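Local coordinates for protein SAM-dependent methyltransferase (PDB 1WZN) that binds S-adenosyl-L-homocysteine and probably transfers a methyl group from S-adenosyl-L-methionine to an acceptor, at residues A[13-18]-A[168-173]. Residues are numbered along the deposited sequence; the frame is centred on the assembly and turned at random.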
loop_
_atom_site.group_PDB
_atom_site.type_symbol
_atom_site.label_atom_id
_atom_site.label_comp_id
_atom_site.label_asym_id
_atom_site.label_seq_id
_atom_site.Cartn_x
_atom_site.Cartn_y
_atom_site.Cartn_z
ATOM N N ASP A 13 -10.456 8.737 29.475
ATOM C CA ASP A 13 -9.209 8.289 30.083
ATOM C C ASP A 13 -8.861 6.851 29.685
ATOM O O ASP A 13 -7.689 6.476 29.659
ATOM C CB ASP A 13 -9.276 8.419 31.614
ATOM C CG ASP A 13 -9.208 9.872 32.078
ATOM O OD1 ASP A 13 -9.110 10.764 31.208
ATOM O OD2 ASP A 13 -9.249 10.122 33.303
ATOM N N THR A 14 -9.879 6.060 29.372
ATOM C CA THR A 14 -9.669 4.670 28.961
ATOM C C THR A 14 -9.110 4.678 27.545
ATOM O O THR A 14 -8.094 4.041 27.249
ATOM C CB THR A 14 -10.991 3.893 28.987
ATOM O OG1 THR A 14 -11.417 3.748 30.348
ATOM C CG2 THR A 14 -10.834 2.511 28.335
ATOM N N ILE A 15 -9.776 5.428 26.675
ATOM C CA ILE A 15 -9.362 5.554 25.286
ATOM C C ILE A 15 -7.932 6.098 25.225
ATOM O O ILE A 15 -7.124 5.657 24.405
ATOM C CB ILE A 15 -10.323 6.504 24.529
ATOM C CG1 ILE A 15 -11.706 5.854 24.422
ATOM C CG2 ILE A 15 -9.760 6.853 23.153
ATOM C CD1 ILE A 15 -12.805 6.793 23.966
ATOM N N TYR A 16 -7.607 7.038 26.111
ATOM C CA TYR A 16 -6.272 7.626 26.041
ATOM C C TYR A 16 -5.369 7.173 27.195
ATOM O O TYR A 16 -4.695 7.963 27.840
ATOM C CB TYR A 16 -6.416 9.148 26.058
ATOM C CG TYR A 16 -6.943 9.621 24.751
ATOM C CD1 TYR A 16 -6.138 9.567 23.615
ATOM C CD2 TYR A 16 -8.250 10.103 24.651
ATOM C CE1 TYR A 16 -6.639 9.979 22.387
ATOM C CE2 TYR A 16 -8.746 10.521 23.423
ATOM C CZ TYR A 16 -7.947 10.462 22.295
ATOM O OH TYR A 16 -8.442 10.853 21.061
ATOM N N ARG A 17 -5.402 5.852 27.464
ATOM C CA ARG A 17 -4.553 5.293 28.514
ATOM C C ARG A 17 -3.075 5.615 28.271
ATOM O O ARG A 17 -2.299 5.864 29.185
ATOM C CB ARG A 17 -4.764 3.778 28.526
ATOM C CG ARG A 17 -3.777 3.048 29.436
ATOM C CD ARG A 17 -3.981 1.527 29.397
ATOM N NE ARG A 17 -4.040 1.046 28.013
ATOM C CZ ARG A 17 -2.898 1.072 27.303
ATOM N NH1 ARG A 17 -1.781 1.508 27.858
ATOM N NH2 ARG A 17 -2.899 0.652 26.034
ATOM N N ARG A 18 -2.688 5.566 26.981
ATOM C CA ARG A 18 -1.292 5.811 26.635
ATOM C C ARG A 18 -0.874 7.250 26.937
ATOM O O ARG A 18 0.196 7.523 27.467
ATOM C CB ARG A 18 -1.115 5.516 25.145
ATOM C CG ARG A 18 -1.381 4.048 24.812
ATOM C CD ARG A 18 -1.056 3.719 23.351
ATOM N NE ARG A 18 -1.406 2.330 23.049
ATOM C CZ ARG A 18 -2.704 2.057 22.820
ATOM N NH1 ARG A 18 -3.602 3.027 22.852
ATOM N NH2 ARG A 18 -3.083 0.798 22.582
ATOM N N LEU A 168 -13.728 -1.824 24.811
ATOM C CA LEU A 168 -13.948 -0.840 23.765
ATOM C C LEU A 168 -13.183 -1.198 22.505
ATOM O O LEU A 168 -11.980 -1.440 22.558
ATOM C CB LEU A 168 -13.512 0.549 24.245
ATOM C CG LEU A 168 -14.480 1.348 25.124
ATOM C CD1 LEU A 168 -14.769 0.606 26.420
ATOM C CD2 LEU A 168 -13.862 2.712 25.420
ATOM N N VAL A 169 -13.889 -1.264 21.380
ATOM C CA VAL A 169 -13.245 -1.529 20.099
ATOM C C VAL A 169 -13.411 -0.215 19.363
ATOM O O VAL A 169 -14.535 0.254 19.147
ATOM C CB VAL A 169 -13.920 -2.663 19.319
ATOM C CG1 VAL A 169 -13.305 -2.770 17.926
ATOM C CG2 VAL A 169 -13.730 -3.974 20.066
ATOM N N ILE A 170 -12.283 0.376 18.990
ATOM C CA ILE A 170 -12.272 1.682 18.350
ATOM C C ILE A 170 -11.751 1.641 16.927
ATOM O O ILE A 170 -10.695 1.070 16.659
ATOM C CB ILE A 170 -11.397 2.643 19.176
ATOM C CG1 ILE A 170 -11.813 2.562 20.645
ATOM C CG2 ILE A 170 -11.531 4.074 18.655
ATOM C CD1 ILE A 170 -10.710 2.890 21.619
ATOM N N MET A 171 -12.496 2.258 16.018
ATOM C CA MET A 171 -12.103 2.293 14.621
ATOM C C MET A 171 -12.007 3.746 14.175
ATOM O O MET A 171 -12.994 4.480 14.229
ATOM C CB MET A 171 -13.130 1.545 13.782
ATOM C CG MET A 171 -12.806 1.486 12.308
ATOM S SD MET A 171 -13.852 0.273 11.496
ATOM C CE MET A 171 -15.397 1.177 11.400
ATOM N N ASP A 172 -10.815 4.144 13.742
ATOM C CA ASP A 172 -10.563 5.515 13.312
ATOM C C ASP A 172 -10.282 5.651 11.826
ATOM O O ASP A 172 -9.602 4.814 11.230
ATOM C CB ASP A 172 -9.353 6.099 14.043
ATOM C CG ASP A 172 -9.495 6.060 15.547
ATOM O OD1 ASP A 172 -10.612 6.276 16.055
ATOM O OD2 ASP A 172 -8.472 5.824 16.222
ATOM N N TRP A 173 -10.800 6.718 11.234
ATOM C CA TRP A 173 -10.541 6.990 9.831
ATOM C C TRP A 173 -10.681 8.488 9.617
ATOM O O TRP A 173 -11.341 9.179 10.401
ATOM C CB TRP A 173 -11.480 6.185 8.918
ATOM C CG TRP A 173 -12.892 6.671 8.791
ATOM C CD1 TRP A 173 -13.399 7.459 7.795
ATOM C CD2 TRP A 173 -13.998 6.333 9.635
ATOM N NE1 TRP A 173 -14.750 7.624 7.962
ATOM C CE2 TRP A 173 -15.146 6.946 9.085
ATOM C CE3 TRP A 173 -14.132 5.570 10.801
ATOM C CZ2 TRP A 173 -16.414 6.821 9.662
ATOM C CZ3 TRP A 173 -15.398 5.442 11.377
ATOM C CH2 TRP A 173 -16.521 6.067 10.804
#
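I15, at the end of the short helix 12-15, lies against L168 and I170 on strand 166-177, and the backbones stay well apart, with the CA of I15 8.0 Å from the CA of L168. All contacts are between carbon atoms of the side chains. CG1 of I15 does most of the touching. It lies 3.9 Å from CD2 of L168, and the two side chains cross at nearly a right angle. The same CG1 is 4.2 Å from CD1 of I170, and here the two side chains cross obliquely. I15 therefore meets two residues from one face of the strand, while V169 between them points to the other face. In I15, CG1 stands anti to the carbonyl carbon (chi1 -67°). This leaves CG2 on another side, over the rim of the Y16 ring, 3.8 Å above its plane. T14 adds one more touch, its CG2 4.2 Å from CD2 of L168. At Y16 the chain leaves helix 12-15, and Y16 is also the N-cap of helix 17-21. The contact joins the N-terminal region, beside the S-adenosyl-L-homocysteine pocket of the Rossmann-like methyltransferase fold, to the separate four-stranded antiparallel sheet. W159 of strand 157-163 and R187 of strand 182-192 also pack on I15 and I170. Salt bridges from R17 and R18 to E161 tie helix 17-21 to strand 157-163. On the far face of the sheet, V169 packs on L188 of a third subunit.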